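Local coordinates for protein thermospermine synthase (Medicago truncatula, PDB 6BQ6) that probably transfers an aminopropyl group from decarboxylated S-adenosylmethionine to spermidine, making the plant tetraamine thermospermine, at residues A183-G188 with K193-D198; G219-F224 with E228-I233. All coordinates share one frame; numbering follows the deposited sequence.

Interaction 1: A183-G188 with K193-D198; sequences ADPIEG and KLYTKD
The pyrrolidine of Pro-185 lies over one face of the Tyr-195 ring, the two side chains crossing at about a right angle, in the loop that follows strand 175-181 of the Rossmann-like domain and leads to helix 197-204. This is a proline CH-pi contact: CD of Pro-185 stands 3.8 Å from the centroid of the Tyr-195 ring, only 11° off the normal. CB of the proline reaches CD1 of Tyr-195 at 3.7 Å, so the aliphatic ring spreads from the middle of the aromatic face to its CB side. With CG beside the backbone N (chi1 -67°), Tyr-195 reaches across the loop until its hydroxyl meets the backbone of Ala-183. An aromatic residue with a polar end suits this place: the face takes the proline, while the phenol serves a carbonyl. The side chain of Asp-184, about 5 Å from the bound thermospermine at its nearest atoms, starts away from 193-198 and is hydrogen-bonded through OD1 to NE2 of Gln-217, which also reaches the Tyr-195 hydroxyl weakly. A phenylalanine in place of Tyr-195 would probably leave the Ala-183 carbonyl without its donor and let the loop beside the polyamine site move more freely. OH of Tyr-195 donates to O of Ala-183 over 2.7 Å, approaching from above the carbonyl plane, 49° out of it.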
ATOM      1  N   ALA B 183     -13.371  17.437  15.577  1.00 23.30           N
ATOM      2  CA  ALA B 183     -12.303  16.420  15.561  1.00 24.87           C
ATOM      3  C   ALA B 183     -12.091  15.844  16.969  1.00 25.26           C
ATOM      4  O   ALA B 183     -12.375  16.493  17.936  1.00 24.34           O
ATOM      5  CB  ALA B 183     -11.025  17.056  15.052  1.00 24.94           C
ATOM      6  N   ASP B 184     -11.617  14.603  17.050  1.00 25.91           N
ATOM      7  CA  ASP B 184     -11.242  13.980  18.307  1.00 28.42           C
ATOM      8  C   ASP B 184     -10.252  14.853  19.071  1.00 29.17           C
ATOM      9  O   ASP B 184      -9.403  15.483  18.454  1.00 30.46           O
ATOM     10  CB  ASP B 184     -10.590  12.603  18.079  1.00 29.69           C
ATOM     11  CG  ASP B 184     -11.530  11.594  17.466  1.00 32.10           C
ATOM     12  OD1 ASP B 184     -12.755  11.881  17.363  1.00 30.92           O
ATOM     13  OD2 ASP B 184     -11.031  10.492  17.084  1.00 31.26           O
ATOM     14  N   PRO B 185     -10.316  14.827  20.415  1.00 29.33           N
ATOM     15  CA  PRO B 185      -9.381  15.671  21.173  1.00 31.36           C
ATOM     16  C   PRO B 185      -7.956  15.142  21.056  1.00 37.02           C
ATOM     17  O   PRO B 185      -7.733  13.945  21.007  1.00 40.36           O
ATOM     18  CB  PRO B 185      -9.887  15.571  22.617  1.00 30.43           C
ATOM     19  CG  PRO B 185     -10.707  14.330  22.669  1.00 29.30           C
ATOM     20  CD  PRO B 185     -11.262  14.103  21.295  1.00 27.87           C
ATOM     21  N   ILE B 186      -7.013  16.048  20.998  1.00 39.56           N
ATOM     22  CA  ILE B 186      -5.597  15.714  20.896  1.00 46.64           C
ATOM     23  C   ILE B 186      -4.901  16.826  21.694  1.00 49.29           C
ATOM     24  O   ILE B 186      -5.017  17.992  21.333  1.00 49.45           O
ATOM     25  CB  ILE B 186      -5.129  15.618  19.400  1.00 48.96           C
ATOM     26  CG1 ILE B 186      -5.658  16.781  18.540  1.00 51.07           C
ATOM     27  CG2 ILE B 186      -5.628  14.320  18.752  1.00 48.87           C
ATOM     28  CD1 ILE B 186      -5.013  16.914  17.177  1.00 51.59           C
ATOM     29  N   GLU B 187      -4.321  16.486  22.844  1.00 54.55           N
ATOM     30  CA  GLU B 187      -3.522  17.455  23.633  1.00 58.57           C
ATOM     31  C   GLU B 187      -2.704  18.339  22.694  1.00 59.41           C
ATOM     32  O   GLU B 187      -1.828  17.838  21.982  1.00 61.55           O
ATOM     33  CB  GLU B 187      -2.585  16.762  24.628  1.00 60.58           C
ATOM     34  CG  GLU B 187      -2.226  17.664  25.800  1.00 64.47           C
ATOM     35  CD  GLU B 187      -3.114  17.463  27.014  1.00 65.34           C
ATOM     36  OE1 GLU B 187      -3.858  16.446  27.060  1.00 64.96           O
ATOM     37  OE2 GLU B 187      -3.040  18.314  27.938  1.00 69.13           O
ATOM     38  N   GLY B 188      -3.035  19.632  22.647  1.00 58.72           N
ATOM     39  CA  GLY B 188      -2.337  20.582  21.775  1.00 56.00           C
ATOM     40  C   GLY B 188      -2.974  20.905  20.434  1.00 53.42           C
ATOM     41  O   GLY B 188      -2.438  21.742  19.727  1.00 54.66           O
ATOM     42  N   LYS B 193      -9.649  22.035  23.616  1.00 28.37           N
ATOM     43  CA  LYS B 193     -10.255  22.818  24.692  1.00 28.65           C
ATOM     44  C   LYS B 193     -11.770  22.632  24.826  1.00 27.22           C
ATOM     45  O   LYS B 193     -12.331  22.878  25.899  1.00 28.32           O
ATOM     46  CB  LYS B 193      -9.898  24.280  24.573  1.00 30.34           C
ATOM     47  CG  LYS B 193     -10.470  24.965  23.354  1.00 34.08           C
ATOM     48  CD  LYS B 193      -9.991  26.396  23.343  1.00 37.94           C
ATOM     49  CE  LYS B 193     -10.671  27.170  22.240  1.00 40.09           C
ATOM     50  NZ  LYS B 193      -9.949  26.989  20.965  1.00 42.37           N
ATOM     51  N   LEU B 194     -12.411  22.193  23.747  1.00 24.08           N
ATOM     52  CA  LEU B 194     -13.843  21.987  23.740  1.00 24.56           C
ATOM     53  C   LEU B 194     -14.271  20.635  24.314  1.00 24.21           C
ATOM     54  O   LEU B 194     -15.444  20.275  24.239  1.00 23.92           O
ATOM     55  CB  LEU B 194     -14.363  22.181  22.335  1.00 24.35           C
ATOM     56  CG  LEU B 194     -13.972  23.515  21.688  1.00 26.20           C
ATOM     57  CD1 LEU B 194     -14.351  23.592  20.198  1.00 27.91           C
ATOM     58  CD2 LEU B 194     -14.529  24.698  22.381  1.00 27.63           C
ATOM     59  N   TYR B 195     -13.320  19.896  24.893  1.00 23.73           N
ATOM     60  CA  TYR B 195     -13.579  18.616  25.537  1.00 22.56           C
ATOM     61  C   TYR B 195     -13.135  18.642  27.010  1.00 23.15           C
ATOM     62  O   TYR B 195     -13.171  17.627  27.678  1.00 22.37           O
ATOM     63  CB  TYR B 195     -12.828  17.499  24.800  1.00 22.85           C
ATOM     64  CG  TYR B 195     -13.282  17.209  23.413  1.00 22.28           C
ATOM     65  CD1 TYR B 195     -12.741  17.857  22.321  1.00 20.91           C
ATOM     66  CD2 TYR B 195     -14.214  16.215  23.185  1.00 20.76           C
ATOM     67  CE1 TYR B 195     -13.145  17.548  21.017  1.00 21.61           C
ATOM     68  CE2 TYR B 195     -14.639  15.929  21.899  1.00 20.68           C
ATOM     69  CZ  TYR B 195     -14.083  16.555  20.829  1.00 20.34           C
ATOM     70  OH  TYR B 195     -14.511  16.204  19.598  1.00 21.94           O
ATOM     71  N   THR B 196     -12.737  19.804  27.528  1.00 23.09           N
ATOM     72  CA  THR B 196     -12.256  19.812  28.899  1.00 24.86           C
ATOM     73  C   THR B 196     -13.393  19.978  29.917  1.00 25.55           C
ATOM     74  O   THR B 196     -14.447  20.591  29.623  1.00 24.88           O
ATOM     75  CB  THR B 196     -11.205  20.915  29.123  1.00 25.47           C
ATOM     76  OG1 THR B 196     -11.786  22.183  28.839  1.00 25.04           O
ATOM     77  CG2 THR B 196     -10.028  20.725  28.226  1.00 25.79           C
ATOM     78  N   LYS B 197     -13.104  19.531  31.138  1.00 26.36           N
ATOM     79  CA  LYS B 197     -14.003  19.662  32.267  1.00 26.33           C
ATOM     80  C   LYS B 197     -14.393  21.113  32.461  1.00 26.19           C
ATOM     81  O   LYS B 197     -15.578  21.444  32.571  1.00 25.43           O
ATOM     82  CB  LYS B 197     -13.389  19.118  33.549  1.00 28.90           C
ATOM     83  CG  LYS B 197     -14.293  19.233  34.758  1.00 32.21           C
ATOM     84  CD  LYS B 197     -13.598  18.746  36.034  1.00 37.14           C
ATOM     85  CE  LYS B 197     -14.585  18.684  37.202  1.00 39.83           C
ATOM     86  NZ  LYS B 197     -14.882  20.025  37.764  1.00 42.94           N
ATOM     87  N   ASP B 198     -13.396  21.985  32.480  1.00 26.78           N
ATOM     88  CA  ASP B 198     -13.676  23.409  32.696  1.00 27.81           C
ATOM     89  C   ASP B 198     -14.499  24.032  31.570  1.00 25.68           C
ATOM     90  O   ASP B 198     -15.377  24.864  31.844  1.00 26.03           O
ATOM     91  CB  ASP B 198     -12.395  24.189  32.880  1.00 31.97           C
ATOM     92  CG  ASP B 198     -11.844  24.101  34.309  1.00 37.39           C
ATOM     93  OD1 ASP B 198     -12.442  23.443  35.193  1.00 39.54           O
ATOM     94  OD2 ASP B 198     -10.774  24.714  34.546  1.00 41.83           O
TER

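Interaction 2: G219-F224 with E228-I233; sequences GPAGIF and EVFSCI
Apolar packing joins Ala-221 to Phe-230: the methyl CB of Ala-221 sits over the centre of the phenylalanine ring, 3.9 Å from its centroid and 7° off the normal, a CH-pi contact. Phe-230 carries CG anti to its backbone N (chi1 -179°), which sends the ring back past the strand end, and a small alanine lets that face come close. On its way the CB of Phe-230 passes the carbonyl O of Pro-220 at 3.3 Å. Val-229 lays CG2 against the bare CA of Gly-219 at 3.8 Å; a side chain on Gly-219 would run into this methyl, and its positive phi (76°) also favours glycine. The carboxylate of Glu-228 rests by van der Waals contact on the pyrrolidine of Pro-220, OE1 of Glu-228 lying 3.8 Å from CG of Pro-220, and the two side chains cross at about a right angle. Pro-220 also packs on Trp-258, a residue of the thermospermine pocket.

The polar link is made by water. One molecule donates to O of Pro-220 at 2.7 Å and accepts from N of Val-229 at 2.9 Å, joining a strand-end carbonyl to the amide of the N-cap residue. These contacts close a strand-turn-helix connection of the Rossmann-like domain, in which the chain runs off the end of strand 212-220 near the polyamine site and turns back into helix 230-238.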
ATOM      1  N   GLY B 219     -15.304   9.620  19.319  1.00 19.65           N
ATOM      2  CA  GLY B 219     -14.249   8.881  18.737  1.00 20.03           C
ATOM      3  C   GLY B 219     -14.511   7.428  18.551  1.00 19.87           C
ATOM      4  O   GLY B 219     -15.642   6.955  18.702  1.00 19.51           O
ATOM      5  N   PRO B 220     -13.441   6.703  18.272  1.00 20.03           N
ATOM      6  CA  PRO B 220     -13.579   5.269  18.156  1.00 19.86           C
ATOM      7  C   PRO B 220     -14.151   4.646  19.409  1.00 20.00           C
ATOM      8  O   PRO B 220     -13.816   5.013  20.533  1.00 19.91           O
ATOM      9  CB  PRO B 220     -12.151   4.803  17.899  1.00 20.89           C
ATOM     10  CG  PRO B 220     -11.442   5.973  17.318  1.00 21.52           C
ATOM     11  CD  PRO B 220     -12.040   7.127  18.061  1.00 20.38           C
ATOM     12  N   ALA B 221     -14.978   3.635  19.227  1.00 18.85           N
ATOM     13  CA  ALA B 221     -15.601   2.950  20.370  1.00 18.47           C
ATOM     14  C   ALA B 221     -15.516   1.412  20.264  1.00 18.28           C
ATOM     15  O   ALA B 221     -16.345   0.681  20.795  1.00 17.53           O
ATOM     16  CB  ALA B 221     -16.990   3.434  20.594  1.00 19.11           C
ATOM     17  N   GLY B 222     -14.461   0.960  19.618  1.00 18.59           N
ATOM     18  CA  GLY B 222     -14.151  -0.481  19.549  1.00 18.89           C
ATOM     19  C   GLY B 222     -13.692  -1.092  20.865  1.00 20.28           C
ATOM     20  O   GLY B 222     -13.361  -0.423  21.839  1.00 20.68           O
ATOM     21  N   ILE B 223     -13.722  -2.428  20.878  1.00 20.92           N
ATOM     22  CA  ILE B 223     -13.400  -3.183  22.109  1.00 22.18           C
ATOM     23  C   ILE B 223     -12.065  -2.736  22.704  1.00 22.35           C
ATOM     24  O   ILE B 223     -11.947  -2.646  23.933  1.00 24.19           O
ATOM     25  CB  ILE B 223     -13.473  -4.703  21.810  1.00 23.25           C
ATOM     26  CG1 ILE B 223     -13.106  -5.591  22.991  1.00 25.65           C
ATOM     27  CG2 ILE B 223     -12.539  -5.080  20.689  1.00 23.24           C
ATOM     28  CD1 ILE B 223     -13.914  -5.324  24.205  1.00 26.83           C
ATOM     29  N   PHE B 224     -11.056  -2.489  21.866  1.00 22.43           N
ATOM     30  CA  PHE B 224      -9.804  -1.886  22.313  1.00 23.96           C
ATOM     31  C   PHE B 224      -9.661  -0.394  21.971  1.00 23.66           C
ATOM     32  O   PHE B 224      -9.044   0.367  22.738  1.00 23.88           O
ATOM     33  CB  PHE B 224      -8.628  -2.711  21.788  1.00 25.69           C
ATOM     34  CG  PHE B 224      -8.700  -4.132  22.248  1.00 26.47           C
ATOM     35  CD1 PHE B 224      -8.738  -4.436  23.625  1.00 28.13           C
ATOM     36  CD2 PHE B 224      -8.845  -5.143  21.348  1.00 27.78           C
ATOM     37  CE1 PHE B 224      -8.826  -5.751  24.047  1.00 28.52           C
ATOM     38  CE2 PHE B 224      -8.948  -6.465  21.756  1.00 27.53           C
ATOM     39  CZ  PHE B 224      -8.969  -6.766  23.100  1.00 28.70           C
ATOM     40  N   GLU B 228      -8.800   5.224  23.627  1.00 27.47           N
ATOM     41  CA  GLU B 228      -8.008   6.398  23.206  1.00 30.77           C
ATOM     42  C   GLU B 228      -8.730   7.673  23.592  1.00 28.99           C
ATOM     43  O   GLU B 228      -8.126   8.579  24.108  1.00 29.04           O
ATOM     44  CB  GLU B 228      -7.786   6.495  21.693  1.00 33.59           C
ATOM     45  CG  GLU B 228      -7.322   5.298  20.878  1.00 38.75           C
ATOM     46  CD  GLU B 228      -7.793   5.488  19.430  1.00 42.69           C
ATOM     47  OE1 GLU B 228      -8.350   4.501  18.863  1.00 39.84           O
ATOM     48  OE2 GLU B 228      -7.673   6.678  18.904  1.00 45.27           O
ATOM     49  N   VAL B 229     -10.007   7.778  23.265  1.00 26.20           N
ATOM     50  CA  VAL B 229     -10.761   8.991  23.659  1.00 26.00           C
ATOM     51  C   VAL B 229     -12.171   8.772  24.179  1.00 23.90           C
ATOM     52  O   VAL B 229     -12.618   9.509  25.027  1.00 23.14           O
ATOM     53  CB  VAL B 229     -10.774  10.091  22.619  1.00 28.59           C
ATOM     54  CG1 VAL B 229      -9.359  10.461  22.136  1.00 29.08           C
ATOM     55  CG2 VAL B 229     -11.700   9.766  21.474  1.00 27.51           C
ATOM     56  N   PHE B 230     -12.865   7.748  23.709  1.00 22.20           N
ATOM     57  CA  PHE B 230     -14.273   7.528  24.107  1.00 21.79           C
ATOM     58  C   PHE B 230     -14.417   7.416  25.608  1.00 21.94           C
ATOM     59  O   PHE B 230     -15.236   8.112  26.223  1.00 21.23           O
ATOM     60  CB  PHE B 230     -14.780   6.261  23.406  1.00 20.68           C
ATOM     61  CG  PHE B 230     -16.213   5.879  23.670  1.00 20.79           C
ATOM     62  CD1 PHE B 230     -17.270   6.641  23.202  1.00 20.73           C
ATOM     63  CD2 PHE B 230     -16.532   4.690  24.294  1.00 20.66           C
ATOM     64  CE1 PHE B 230     -18.589   6.247  23.391  1.00 20.26           C
ATOM     65  CE2 PHE B 230     -17.855   4.278  24.449  1.00 20.90           C
ATOM     66  CZ  PHE B 230     -18.895   5.051  23.979  1.00 20.78           C
ATOM     67  N   SER B 231     -13.594   6.576  26.256  1.00 23.11           N
ATOM     68  CA  SER B 231     -13.705   6.484  27.703  1.00 23.81           C
ATOM     69  C   SER B 231     -13.349   7.771  28.442  1.00 23.85           C
ATOM     70  O   SER B 231     -13.981   8.083  29.444  1.00 23.56           O
ATOM     71  CB  SER B 231     -12.834   5.381  28.274  1.00 25.77           C
ATOM     72  OG  SER B 231     -11.509   5.516  27.831  1.00 28.32           O
ATOM     73  N   CYS B 232     -12.342   8.486  27.945  1.00 23.94           N
ATOM     74  CA  CYS B 232     -11.962   9.786  28.499  1.00 24.25           C
ATOM     75  C   CYS B 232     -13.042  10.858  28.404  1.00 22.84           C
ATOM     76  O   CYS B 232     -13.275  11.610  29.328  1.00 23.79           O
ATOM     77  CB  CYS B 232     -10.732  10.281  27.776  1.00 25.85           C
ATOM     78  SG  CYS B 232      -9.335   9.136  27.837  1.00 34.20           S
ATOM     79  N   ILE B 233     -13.672  10.914  27.244  1.00 20.90           N
ATOM     80  CA  ILE B 233     -14.789  11.831  27.032  1.00 21.11           C
ATOM     81  C   ILE B 233     -15.953  11.485  27.972  1.00 20.81           C
ATOM     82  O   ILE B 233     -16.514  12.331  28.638  1.00 20.84           O
ATOM     83  CB  ILE B 233     -15.240  11.806  25.568  1.00 21.01           C
ATOM     84  CG1 ILE B 233     -14.171  12.466  24.667  1.00 22.13           C
ATOM     85  CG2 ILE B 233     -16.560  12.562  25.424  1.00 20.79           C
ATOM     86  CD1 ILE B 233     -14.432  12.382  23.199  1.00 22.32           C
TER
HETATM   87  O   HOH W   1     -11.549   6.100  21.477  1.00 23.06           O

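Running from the N terminus, the chain leaves strand 175-181, and interaction 1 closes the short loop from Ala-183 to Tyr-195 just before helix 197-204. After that helix the chain returns through strand 212-220, which lies parallel to 175-181 in the mixed sheet, and interaction 2 closes the turn from that strand's end into helix 230-238. The two loops follow in series, neither enclosing the other, yet they meet in space. The carboxylate of Asp-184 packs on Gly-219 and Pro-220, and the ring of Tyr-195 touches Ile-233. Two neighbouring strand ends and the helices that follow them are thus tied together beside the bound polyamine.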